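Local structure of telomeric DNA-binding factor trf1 (Schizosaccharomyces pombe, 6K5S) at residues A88-A93 against F103-N108; M129-Q134 against G209-E214; S138-A143 against G148-D153; T187-R192 against E204-G209. The protein probably binds telomeric DNA as a member of the telomere repeat binding factor family, the part described being its helical domain. All coordinates share one frame; numbering follows the deposited sequence.

Interaction 1 (A88-A93 against F103-N108); sequences AIFLAA and FHLNEN
Phe-90 and Leu-105 are the residues at which segments 88-93 and 103-108, on the successive helices 76-94 and 102-113, come nearest, with 7.1 Å between CA of Phe-90 and CA of Leu-105. Apolar side chains bridge this gap without a hydrogen bond between the segments. The Phe-90 side chain leaves its helix at a slant to the other segment, and with CG set opposite the backbone N (chi1 -164°) the far end of the ring comes up to it. Leu-105 lays a methyl over one face of that ring: its CD2 stands 4.2 Å from the centroid of the Phe-90 ring, 28° off the normal, a CH-pi contact. The ring edge is used as well, for CE2 of Phe-90 comes within 3.7 Å of the carbonyl O of Leu-105, in the plane of the ring. Ala-93, one turn further on, adds a small CB that meets the same leucine methyl, CB of Ala-93 lying 4.0 Å from CD2 of Leu-105. A broad flat phenylalanine, a branched leucine and a compact alanine thus suit a buried seam between close helices. Nearby, Asn-108 folds back on its own helix and gives a nearly straight 2.8 Å bond from ND2 to O of His-104. Leu-131 of helix 122-141 also packs on Phe-90, and Phe-113 meets its ring edge-to-face, while helices 10-24 and 41-60 cover other sides of 88-93.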
loop_
_atom_site.group_PDB
_atom_site.type_symbol
_atom_site.label_atom_id
_atom_site.label_comp_id
_atom_site.label_asym_id
_atom_site.label_seq_id
_atom_site.Cartn_x
_atom_site.Cartn_y
_atom_site.Cartn_z
ATOM N N ALA A 88 7.609 12.960 -2.500
ATOM C CA ALA A 88 6.689 12.379 -3.471
ATOM C C ALA A 88 5.398 13.179 -3.521
ATOM O O ALA A 88 4.850 13.423 -4.607
ATOM C CB ALA A 88 6.418 10.909 -3.133
ATOM N N ILE A 89 4.911 13.610 -2.348
ATOM C CA ILE A 89 3.707 14.445 -2.274
ATOM C C ILE A 89 3.913 15.747 -3.037
ATOM O O ILE A 89 3.033 16.196 -3.775
ATOM C CB ILE A 89 3.335 14.720 -0.804
ATOM C CG1 ILE A 89 2.762 13.465 -0.144
ATOM C CG2 ILE A 89 2.282 15.856 -0.691
ATOM C CD1 ILE A 89 2.694 13.599 1.394
ATOM N N PHE A 90 5.067 16.395 -2.837
ATOM C CA PHE A 90 5.318 17.677 -3.489
ATOM C C PHE A 90 5.365 17.516 -5.003
ATOM O O PHE A 90 4.753 18.305 -5.741
ATOM C CB PHE A 90 6.623 18.274 -2.975
ATOM C CG PHE A 90 6.783 19.736 -3.277
ATOM C CD1 PHE A 90 7.208 20.153 -4.535
ATOM C CD2 PHE A 90 6.530 20.696 -2.299
ATOM C CE1 PHE A 90 7.367 21.500 -4.816
ATOM C CE2 PHE A 90 6.682 22.050 -2.586
ATOM C CZ PHE A 90 7.108 22.444 -3.841
ATOM N N LEU A 91 6.058 16.477 -5.478
ATOM C CA LEU A 91 6.186 16.254 -6.912
ATOM C C LEU A 91 4.849 15.866 -7.528
ATOM O O LEU A 91 4.521 16.305 -8.641
ATOM C CB LEU A 91 7.256 15.188 -7.170
ATOM C CG LEU A 91 7.702 14.949 -8.611
ATOM C CD1 LEU A 91 8.102 16.271 -9.276
ATOM C CD2 LEU A 91 8.848 13.960 -8.629
ATOM N N ALA A 92 4.048 15.074 -6.810
ATOM C CA ALA A 92 2.730 14.710 -7.326
ATOM C C ALA A 92 1.810 15.919 -7.353
ATOM O O ALA A 92 1.019 16.085 -8.292
ATOM C CB ALA A 92 2.114 13.598 -6.485
ATOM N N ALA A 93 1.893 16.773 -6.325
ATOM C CA ALA A 93 1.148 18.034 -6.351
ATOM C C ALA A 93 1.491 18.855 -7.590
ATOM O O ALA A 93 0.593 19.384 -8.265
ATOM C CB ALA A 93 1.423 18.860 -5.090
ATOM N N PHE A 103 -0.291 27.883 -2.064
ATOM C CA PHE A 103 -0.052 28.424 -0.730
ATOM C C PHE A 103 0.600 27.378 0.166
ATOM O O PHE A 103 1.533 27.694 0.910
ATOM C CB PHE A 103 -1.360 28.919 -0.097
ATOM C CG PHE A 103 -1.215 29.341 1.348
ATOM C CD1 PHE A 103 -1.224 28.401 2.378
ATOM C CD2 PHE A 103 -1.039 30.677 1.672
ATOM C CE1 PHE A 103 -1.071 28.795 3.702
ATOM C CE2 PHE A 103 -0.887 31.076 2.983
ATOM C CZ PHE A 103 -0.900 30.132 4.003
ATOM N N HIS A 104 0.126 26.123 0.101
ATOM C CA HIS A 104 0.673 25.076 0.955
ATOM C C HIS A 104 2.026 24.600 0.465
ATOM O O HIS A 104 2.860 24.194 1.284
ATOM C CB HIS A 104 -0.277 23.880 1.038
ATOM C CG HIS A 104 -1.460 24.126 1.911
ATOM N ND1 HIS A 104 -2.754 24.040 1.448
ATOM C CD2 HIS A 104 -1.545 24.509 3.206
ATOM C CE1 HIS A 104 -3.589 24.332 2.431
ATOM N NE2 HIS A 104 -2.881 24.621 3.508
ATOM N N LEU A 105 2.240 24.583 -0.853
ATOM C CA LEU A 105 3.560 24.243 -1.374
ATOM C C LEU A 105 4.608 25.233 -0.868
ATOM O O LEU A 105 5.683 24.841 -0.395
ATOM C CB LEU A 105 3.529 24.199 -2.903
ATOM C CG LEU A 105 2.641 23.105 -3.503
ATOM C CD1 LEU A 105 2.811 23.013 -5.005
ATOM C CD2 LEU A 105 2.903 21.762 -2.845
ATOM N N ASN A 106 4.293 26.523 -0.931
ATOM C CA ASN A 106 5.219 27.550 -0.456
ATOM C C ASN A 106 5.472 27.441 1.045
ATOM O O ASN A 106 6.619 27.502 1.487
ATOM C CB ASN A 106 4.689 28.936 -0.795
ATOM C CG ASN A 106 5.577 30.024 -0.259
ATOM O OD1 ASN A 106 6.743 30.114 -0.623
ATOM N ND2 ASN A 106 5.048 30.830 0.642
ATOM N N GLU A 107 4.406 27.297 1.845
ATOM C CA GLU A 107 4.555 27.277 3.301
ATOM C C GLU A 107 5.403 26.101 3.773
ATOM O O GLU A 107 6.117 26.211 4.772
ATOM C CB GLU A 107 3.172 27.215 3.962
ATOM C CG GLU A 107 3.186 27.083 5.474
ATOM C CD GLU A 107 1.822 27.396 6.084
ATOM O OE1 GLU A 107 0.993 26.463 6.190
ATOM O OE2 GLU A 107 1.575 28.574 6.424
ATOM N N ASN A 108 5.323 24.975 3.078
ATOM C CA ASN A 108 5.994 23.739 3.454
ATOM C C ASN A 108 7.284 23.482 2.686
ATOM O O ASN A 108 7.905 22.442 2.913
ATOM C CB ASN A 108 5.043 22.554 3.250
ATOM C CG ASN A 108 3.883 22.556 4.252
ATOM O OD1 ASN A 108 4.018 22.053 5.370
ATOM N ND2 ASN A 108 2.734 23.094 3.837
#

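Interaction 2 (M129-Q134 against G209-E214); sequences MELKTQ and GKFLSE
Phe-211 of helix 208-222 presses its ring against Glu-130, Leu-131 and Gln-134 of helix 122-141, in an all-helical TRF-family domain. The short segments run roughly antiparallel, at 147°, with their axes 10.6 Å apart. The phenylalanine CG lies opposite the backbone N (chi1 174°), and the CB bond already aims at the other segment, so the ring reaches the backbone of helix 122-141: CE1 of Phe-211 is 3.5 Å from N of Leu-131. Beyond that point CZ of Phe-211 meets the CD1 methyl of Leu-131 at 3.8 Å. The two polar residues contribute only their aliphatic carbons. CB of Glu-130 touches CD1 of Phe-211 at 3.7 Å, and CG of Gln-134 is equally close to CG of Phe-211. Gln-134 runs past the aromatic side chain in the opposite direction, its amide tilted just 21° from the ring plane. Long side chains suit these places because their polar ends can turn elsewhere: the Glu-130 carboxylate pairs with Arg-189 of helix 177-195, and NE2 of Gln-134 bonds to the carbonyl of Tyr-206. At the exposed border Lys-210 makes a salt bridge within its own helix, its NZ meeting OE2 of Glu-214 at 2.8 Å from above the carboxylate plane.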
loop_
_atom_site.group_PDB
_atom_site.type_symbol
_atom_site.label_atom_id
_atom_site.label_comp_id
_atom_site.label_asym_id
_atom_site.label_seq_id
_atom_site.Cartn_x
_atom_site.Cartn_y
_atom_site.Cartn_z
ATOM N N MET A 129 12.700 30.359 -4.836
ATOM C CA MET A 129 12.322 31.593 -5.513
ATOM C C MET A 129 11.408 31.327 -6.699
ATOM O O MET A 129 10.453 32.088 -6.935
ATOM C CB MET A 129 13.575 32.345 -5.972
ATOM C CG MET A 129 13.309 33.617 -6.783
ATOM S SD MET A 129 14.863 34.369 -7.406
ATOM C CE MET A 129 15.475 33.122 -8.505
ATOM N N GLU A 130 11.720 30.297 -7.499
ATOM C CA GLU A 130 10.886 29.982 -8.656
ATOM C C GLU A 130 9.529 29.437 -8.227
ATOM O O GLU A 130 8.515 29.684 -8.890
ATOM C CB GLU A 130 11.592 28.971 -9.575
ATOM C CG GLU A 130 12.904 29.471 -10.232
ATOM C CD GLU A 130 12.739 30.725 -11.101
ATOM O OE1 GLU A 130 11.618 31.017 -11.576
ATOM O OE2 GLU A 130 13.750 31.434 -11.320
ATOM N N LEU A 131 9.494 28.648 -7.162
ATOM C CA LEU A 131 8.203 28.213 -6.636
ATOM C C LEU A 131 7.342 29.415 -6.266
ATOM O O LEU A 131 6.163 29.480 -6.630
ATOM C CB LEU A 131 8.389 27.303 -5.414
ATOM C CG LEU A 131 7.049 26.903 -4.771
ATOM C CD1 LEU A 131 6.197 26.061 -5.728
ATOM C CD2 LEU A 131 7.323 26.103 -3.501
ATOM N N LYS A 132 7.907 30.363 -5.512
ATOM C CA LYS A 132 7.144 31.546 -5.122
ATOM C C LYS A 132 6.660 32.303 -6.357
ATOM O O LYS A 132 5.526 32.789 -6.392
ATOM C CB LYS A 132 7.996 32.454 -4.227
ATOM C CG LYS A 132 8.369 31.816 -2.858
ATOM C CD LYS A 132 9.420 32.671 -2.123
ATOM C CE LYS A 132 9.660 32.204 -0.656
ATOM N NZ LYS A 132 8.389 32.244 0.120
ATOM N N THR A 133 7.482 32.345 -7.401
ATOM C CA THR A 133 7.090 33.030 -8.631
ATOM C C THR A 133 5.888 32.352 -9.283
ATOM O O THR A 133 4.948 33.026 -9.715
ATOM C CB THR A 133 8.266 33.087 -9.611
ATOM O OG1 THR A 133 9.363 33.753 -8.975
ATOM C CG2 THR A 133 7.850 33.886 -10.869
ATOM N N GLN A 134 5.893 31.018 -9.352
ATOM C CA GLN A 134 4.730 30.312 -9.885
ATOM C C GLN A 134 3.514 30.462 -8.976
ATOM O O GLN A 134 2.381 30.559 -9.468
ATOM C CB GLN A 134 5.041 28.826 -10.111
ATOM C CG GLN A 134 6.114 28.556 -11.203
ATOM C CD GLN A 134 5.787 29.236 -12.539
ATOM O OE1 GLN A 134 4.659 29.152 -13.021
ATOM N NE2 GLN A 134 6.778 29.892 -13.135
ATOM N N GLY A 209 6.353 25.077 -17.690
ATOM C CA GLY A 209 7.170 23.956 -18.132
ATOM C C GLY A 209 8.608 24.063 -17.678
ATOM O O GLY A 209 9.217 23.072 -17.268
ATOM N N LYS A 210 9.161 25.278 -17.699
ATOM C CA LYS A 210 10.515 25.457 -17.197
ATOM C C LYS A 210 10.590 25.187 -15.697
ATOM O O LYS A 210 11.559 24.582 -15.218
ATOM C CB LYS A 210 11.017 26.864 -17.523
ATOM C CG LYS A 210 12.508 27.016 -17.347
ATOM C CD LYS A 210 12.971 28.427 -17.721
ATOM C CE LYS A 210 13.548 29.143 -16.516
ATOM N NZ LYS A 210 14.726 28.426 -15.970
ATOM N N PHE A 211 9.583 25.613 -14.928
ATOM C CA PHE A 211 9.639 25.301 -13.502
ATOM C C PHE A 211 9.494 23.806 -13.268
ATOM O O PHE A 211 10.162 23.237 -12.398
ATOM C CB PHE A 211 8.563 26.068 -12.725
ATOM C CG PHE A 211 8.488 25.672 -11.274
ATOM C CD1 PHE A 211 9.490 26.029 -10.401
ATOM C CD2 PHE A 211 7.434 24.909 -10.802
ATOM C CE1 PHE A 211 9.436 25.660 -9.067
ATOM C CE2 PHE A 211 7.373 24.526 -9.466
ATOM C CZ PHE A 211 8.371 24.900 -8.601
ATOM N N LEU A 212 8.614 23.154 -14.022
ATOM C CA LEU A 212 8.468 21.717 -13.887
ATOM C C LEU A 212 9.813 21.031 -14.100
ATOM O O LEU A 212 10.232 20.190 -13.296
ATOM C CB LEU A 212 7.431 21.216 -14.884
ATOM C CG LEU A 212 6.330 20.237 -14.489
ATOM C CD1 LEU A 212 5.490 20.764 -13.347
ATOM C CD2 LEU A 212 5.449 19.991 -15.709
ATOM N N SER A 213 10.530 21.435 -15.149
ATOM C CA SER A 213 11.826 20.834 -15.442
ATOM C C SER A 213 12.841 21.151 -14.349
ATOM O O SER A 213 13.652 20.295 -13.981
ATOM C CB SER A 213 12.322 21.314 -16.806
ATOM O OG SER A 213 13.124 20.322 -17.424
ATOM N N GLU A 214 12.789 22.362 -13.792
ATOM C CA GLU A 214 13.682 22.692 -12.690
ATOM C C GLU A 214 13.461 21.759 -11.505
ATOM O O GLU A 214 14.419 21.238 -10.923
ATOM C CB GLU A 214 13.486 24.145 -12.247
ATOM C CG GLU A 214 13.703 25.213 -13.312
ATOM C CD GLU A 214 15.161 25.461 -13.621
ATOM O OE1 GLU A 214 16.015 25.120 -12.774
ATOM O OE2 GLU A 214 15.450 26.006 -14.714
#

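Interaction 3 (S138-A143 against G148-D153); sequences SAMAQA and GDILND
Ile-150 supplies the largest share of this contact, pointing from helix 147-154 towards Ala-139 and Met-140 of helix 122-141. The backbones of the two segments come closest at Ala-139 and Ile-150, whose CA atoms are 7.3 Å apart, and no hydrogen bond links the segments. The sounder touch is made by the shorter branch of the isoleucine, CG2 of Ile-150 lying 3.8 Å from CB of Ala-139. With CG1 beside the backbone N (chi1 -52°), the longer branch is sent outward, and CD1 of Ile-150 is modelled 3.5 Å from the CB of Ala-139. Here a small residue on one helix receives both arms of a beta-branched one on the other. Met-140 starts out beside the contact, but its flexible chain, as modelled, bends at chi2 and chi3 towards the isoleucine. Its methyl is placed too close to CD1 of Ile-150, so the detail of this approach is doubtful. Just beyond, Gln-142 turns back to give a 3.2 Å bond from NE2 to O of Ser-138, and Ala-143 leaves helical geometry with a positive phi of 52°, where the chain passes into the short connection to helix 147-154. The contact thus joins consecutive helices. Tyr-136 of helix 122-141 packs on Ile-150 too, and Leu-151 carries helix 147-154 on to Leu-193 and Ala-194 of helix 177-195.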
loop_
_atom_site.group_PDB
_atom_site.type_symbol
_atom_site.label_atom_id
_atom_site.label_comp_id
_atom_site.label_asym_id
_atom_site.label_seq_id
_atom_site.Cartn_x
_atom_site.Cartn_y
_atom_site.Cartn_z
ATOM N N SER A 138 0.068 31.935 -10.466
ATOM C CA SER A 138 -1.207 31.232 -10.321
ATOM C C SER A 138 -2.204 32.052 -9.503
ATOM O O SER A 138 -3.384 32.144 -9.863
ATOM C CB SER A 138 -0.989 29.862 -9.672
ATOM O OG SER A 138 -2.247 29.241 -9.398
ATOM N N ALA A 139 -1.752 32.647 -8.399
ATOM C CA ALA A 139 -2.676 33.401 -7.559
ATOM C C ALA A 139 -3.259 34.577 -8.331
ATOM O O ALA A 139 -4.462 34.854 -8.234
ATOM C CB ALA A 139 -1.971 33.866 -6.295
ATOM N N MET A 140 -2.422 35.244 -9.149
ATOM C CA MET A 140 -2.892 36.353 -9.979
ATOM C C MET A 140 -3.959 35.898 -10.957
ATOM O O MET A 140 -4.878 36.663 -11.279
ATOM C CB MET A 140 -1.724 36.994 -10.746
ATOM C CG MET A 140 -0.950 38.060 -9.956
ATOM S SD MET A 140 -1.837 39.581 -9.503
ATOM C CE MET A 140 -2.712 39.306 -8.027
ATOM N N ALA A 141 -3.853 34.671 -11.459
ATOM C CA ALA A 141 -4.820 34.180 -12.437
ATOM C C ALA A 141 -6.223 34.010 -11.864
ATOM O O ALA A 141 -7.174 33.915 -12.642
ATOM C CB ALA A 141 -4.364 32.831 -13.028
ATOM N N GLN A 142 -6.380 33.928 -10.544
ATOM C CA GLN A 142 -7.717 33.805 -9.957
ATOM C C GLN A 142 -8.418 35.150 -9.789
ATOM O O GLN A 142 -9.616 35.175 -9.439
ATOM C CB GLN A 142 -7.642 33.090 -8.602
ATOM C CG GLN A 142 -6.805 31.802 -8.605
ATOM C CD GLN A 142 -7.065 30.930 -9.836
ATOM O OE1 GLN A 142 -8.217 30.642 -10.175
ATOM N NE2 GLN A 142 -5.989 30.479 -10.488
ATOM N N ALA A 143 -7.696 36.257 -10.005
ATOM C CA ALA A 143 -8.251 37.614 -9.915
ATOM C C ALA A 143 -8.970 37.808 -8.588
ATOM O O ALA A 143 -10.037 38.428 -8.503
ATOM C CB ALA A 143 -9.173 37.919 -11.100
ATOM N N GLY A 148 0.022 43.337 -4.918
ATOM C CA GLY A 148 0.785 43.712 -3.739
ATOM C C GLY A 148 0.581 42.773 -2.568
ATOM O O GLY A 148 1.544 42.358 -1.915
ATOM N N ASP A 149 -0.678 42.409 -2.291
ATOM C CA ASP A 149 -0.971 41.505 -1.177
ATOM C C ASP A 149 -0.357 40.128 -1.406
ATOM O O ASP A 149 0.222 39.516 -0.492
ATOM C CB ASP A 149 -2.486 41.366 -0.980
ATOM C CG ASP A 149 -3.151 42.659 -0.570
ATOM O OD1 ASP A 149 -2.432 43.673 -0.365
ATOM O OD2 ASP A 149 -4.403 42.655 -0.463
ATOM N N ILE A 150 -0.528 39.600 -2.613
ATOM C CA ILE A 150 0.044 38.301 -2.952
ATOM C C ILE A 150 1.550 38.315 -2.751
ATOM O O ILE A 150 2.134 37.408 -2.136
ATOM C CB ILE A 150 -0.320 37.930 -4.401
ATOM C CG1 ILE A 150 -1.826 38.060 -4.578
ATOM C CG2 ILE A 150 0.225 36.556 -4.732
ATOM C CD1 ILE A 150 -2.361 37.305 -5.709
ATOM N N LEU A 151 2.193 39.360 -3.249
ATOM C CA LEU A 151 3.646 39.390 -3.234
ATOM C C LEU A 151 4.177 39.517 -1.818
ATOM O O LEU A 151 5.211 38.924 -1.492
ATOM C CB LEU A 151 4.158 40.521 -4.116
ATOM C CG LEU A 151 4.108 40.203 -5.602
ATOM C CD1 LEU A 151 4.255 41.454 -6.483
ATOM C CD2 LEU A 151 5.208 39.181 -5.942
ATOM N N ASN A 152 3.488 40.283 -0.962
ATOM C CA ASN A 152 3.959 40.445 0.408
ATOM C C ASN A 152 3.823 39.148 1.189
ATOM O O ASN A 152 4.613 38.893 2.104
ATOM C CB ASN A 152 3.205 41.581 1.110
ATOM C CG ASN A 152 3.712 42.964 0.712
ATOM O OD1 ASN A 152 4.764 43.112 0.076
ATOM N ND2 ASN A 152 2.944 43.988 1.068
ATOM N N ASP A 153 2.850 38.302 0.832
ATOM C CA ASP A 153 2.767 36.985 1.452
ATOM C C ASP A 153 3.872 36.075 0.943
ATOM O O ASP A 153 4.490 35.339 1.722
ATOM C CB ASP A 153 1.411 36.340 1.168
ATOM C CG ASP A 153 0.291 36.983 1.937
ATOM O OD1 ASP A 153 0.566 37.867 2.783
ATOM O OD2 ASP A 153 -0.865 36.608 1.687
#

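Interaction 4 (T187-R192 against E204-G209); sequences TARKER and EVYPWG
Tyr-206 and Arg-189 form the close-packed part of this contact, approaching from opposite directions across backbones whose CA atoms stand 11.3 Å apart at these two residues. Ring atom CE1 of Tyr-206 lies over the centre of one guanidinium face, 3.6 Å from CZ of Arg-189. Bends at chi2 and chi3 of the arginine turn that face to CE1, yet the group sits obliquely to the ring, the two planes 28° apart. It is further fixed by its bond from NH1 to OG1 of Thr-133. Long reach suits both residues, since they span a wide gap between helix 177-195 and the link from helix 202-205 to helix 208-222. In this helical TRF-family domain the link passes from one helix to the next at Tyr-206, where helical geometry is left, and at Pro-207, the N-cap position of the following helix. Thr-133 and Ile-137 of helix 122-141 also touch the tyrosine, and Val-205 places CG1 above one face of its ring, displaced toward the rim. The solvent side is looser: exposed Arg-192 crosses Tyr-206 at about a right angle and buries little surface on it, touching the hydroxyl end with CG and CD alone, although CD of Arg-192 comes to 3.1 Å from OH of Tyr-206.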
loop_
_atom_site.group_PDB
_atom_site.type_symbol
_atom_site.label_atom_id
_atom_site.label_comp_id
_atom_site.label_asym_id
_atom_site.label_seq_id
_atom_site.Cartn_x
_atom_site.Cartn_y
_atom_site.Cartn_z
ATOM N N THR A 187 14.264 39.369 -2.873
ATOM C CA THR A 187 13.915 40.789 -2.926
ATOM C C THR A 187 13.903 41.299 -4.361
ATOM O O THR A 187 12.968 41.991 -4.779
ATOM C CB THR A 187 14.905 41.611 -2.091
ATOM O OG1 THR A 187 15.046 41.022 -0.793
ATOM C CG2 THR A 187 14.443 43.055 -1.950
ATOM N N ALA A 188 14.945 40.964 -5.127
ATOM C CA ALA A 188 15.024 41.373 -6.526
ATOM C C ALA A 188 13.894 40.777 -7.359
ATOM O O ALA A 188 13.349 41.450 -8.245
ATOM C CB ALA A 188 16.379 40.968 -7.107
ATOM N N ARG A 189 13.540 39.509 -7.107
ATOM C CA ARG A 189 12.464 38.880 -7.866
ATOM C C ARG A 189 11.114 39.505 -7.525
ATOM O O ARG A 189 10.271 39.708 -8.413
ATOM C CB ARG A 189 12.457 37.367 -7.607
ATOM C CG ARG A 189 11.290 36.634 -8.243
ATOM C CD ARG A 189 11.359 36.721 -9.763
ATOM N NE ARG A 189 12.611 36.167 -10.284
ATOM C CZ ARG A 189 12.786 34.896 -10.629
ATOM N NH1 ARG A 189 11.799 34.011 -10.492
ATOM N NH2 ARG A 189 13.959 34.494 -11.099
ATOM N N LYS A 190 10.904 39.846 -6.252
ATOM C CA LYS A 190 9.666 40.519 -5.864
ATOM C C LYS A 190 9.499 41.834 -6.619
ATOM O O LYS A 190 8.432 42.112 -7.178
ATOM C CB LYS A 190 9.656 40.748 -4.352
ATOM C CG LYS A 190 8.321 41.165 -3.772
ATOM C CD LYS A 190 8.498 41.663 -2.344
ATOM C CE LYS A 190 7.162 41.772 -1.643
ATOM N NZ LYS A 190 7.274 42.486 -0.338
ATOM N N GLU A 191 10.561 42.641 -6.671
ATOM C CA GLU A 191 10.490 43.922 -7.363
ATOM C C GLU A 191 10.226 43.725 -8.849
ATOM O O GLU A 191 9.355 44.386 -9.426
ATOM C CB GLU A 191 11.789 44.702 -7.137
ATOM C CG GLU A 191 12.048 45.814 -8.161
ATOM C CD GLU A 191 12.960 46.905 -7.616
ATOM O OE1 GLU A 191 13.682 46.631 -6.629
ATOM O OE2 GLU A 191 12.954 48.031 -8.168
ATOM N N ARG A 192 10.971 42.821 -9.496
ATOM C CA ARG A 192 10.718 42.555 -10.910
ATOM C C ARG A 192 9.274 42.131 -11.135
ATOM O O ARG A 192 8.633 42.554 -12.108
ATOM C CB ARG A 192 11.678 41.489 -11.438
ATOM C CG ARG A 192 11.219 40.881 -12.755
ATOM C CD ARG A 192 12.360 40.309 -13.565
ATOM N NE ARG A 192 13.009 41.342 -14.361
ATOM C CZ ARG A 192 14.112 41.970 -13.978
ATOM N NH1 ARG A 192 14.647 42.901 -14.752
ATOM N NH2 ARG A 192 14.674 41.660 -12.814
ATOM N N GLU A 204 4.524 33.705 -19.678
ATOM C CA GLU A 204 5.435 33.473 -20.790
ATOM C C GLU A 204 6.869 33.742 -20.360
ATOM O O GLU A 204 7.791 33.027 -20.763
ATOM C CB GLU A 204 5.039 34.337 -21.988
ATOM C CG GLU A 204 3.663 33.990 -22.555
ATOM C CD GLU A 204 3.405 34.628 -23.909
ATOM O OE1 GLU A 204 2.249 35.032 -24.182
ATOM O OE2 GLU A 204 4.367 34.741 -24.699
ATOM N N VAL A 205 7.061 34.739 -19.494
ATOM C CA VAL A 205 8.385 35.091 -18.989
ATOM C C VAL A 205 8.919 34.025 -18.031
ATOM O O VAL A 205 10.117 33.713 -18.023
ATOM C CB VAL A 205 8.301 36.469 -18.308
ATOM C CG1 VAL A 205 9.470 36.684 -17.441
ATOM C CG2 VAL A 205 8.185 37.574 -19.345
ATOM N N TYR A 206 8.058 33.482 -17.171
ATOM C CA TYR A 206 8.431 32.409 -16.254
ATOM C C TYR A 206 7.515 31.231 -16.562
ATOM O O TYR A 206 6.548 30.971 -15.824
ATOM C CB TYR A 206 8.325 32.860 -14.797
ATOM C CG TYR A 206 9.208 34.045 -14.449
ATOM C CD1 TYR A 206 10.569 33.891 -14.224
ATOM C CD2 TYR A 206 8.664 35.315 -14.331
ATOM C CE1 TYR A 206 11.368 34.978 -13.890
ATOM C CE2 TYR A 206 9.446 36.403 -14.004
ATOM C CZ TYR A 206 10.797 36.235 -13.794
ATOM O OH TYR A 206 11.553 37.341 -13.471
ATOM N N PRO A 207 7.773 30.512 -17.662
ATOM C CA PRO A 207 6.858 29.447 -18.083
ATOM C C PRO A 207 6.812 28.307 -17.076
ATOM O O PRO A 207 7.807 27.965 -16.433
ATOM C CB PRO A 207 7.448 28.981 -19.424
ATOM C CG PRO A 207 8.910 29.282 -19.311
ATOM C CD PRO A 207 8.974 30.579 -18.519
ATOM N N TRP A 208 5.619 27.722 -16.946
ATOM C CA TRP A 208 5.436 26.602 -16.028
ATOM C C TRP A 208 6.333 25.431 -16.405
ATOM O O TRP A 208 7.027 24.861 -15.551
ATOM C CB TRP A 208 3.970 26.186 -16.024
ATOM C CG TRP A 208 3.661 24.997 -15.182
ATOM C CD1 TRP A 208 3.257 23.773 -15.615
ATOM C CD2 TRP A 208 3.699 24.928 -13.753
ATOM N NE1 TRP A 208 3.038 22.935 -14.537
ATOM C CE2 TRP A 208 3.302 23.627 -13.383
ATOM C CE3 TRP A 208 4.043 25.839 -12.753
ATOM C CZ2 TRP A 208 3.234 23.216 -12.052
ATOM C CZ3 TRP A 208 3.960 25.445 -11.432
ATOM C CH2 TRP A 208 3.572 24.139 -11.091
ATOM N N GLY A 209 6.353 25.077 -17.690
ATOM C CA GLY A 209 7.170 23.956 -18.132
ATOM C C GLY A 209 8.608 24.063 -17.678
ATOM O O GLY A 209 9.217 23.072 -17.268
#

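Helix 122-141 ties the set together, serving interactions 2 and 3 directly and touching the segments of interactions 1 and 4. Interaction 1 closes before interaction 2 opens, and interactions 3 and 4 follow each other inside the long loop that interaction 2 closes. Interaction 1 is nearest the middle of the chain, its centre about 4 Å from the chain centre, whereas those of interactions 3 and 4 are about 18 Å out. Interactions 2 and 4, centres about 9 Å apart, share Gly-209 and helix 208-222. A probable hydrogen bond between Asn-152 and Lys-190 links interactions 3 and 4. Packing and hydrogen bonds thus connect buried interaction 1 through interaction 2 to interactions 4 and 3, within one strand-free TRF-family domain.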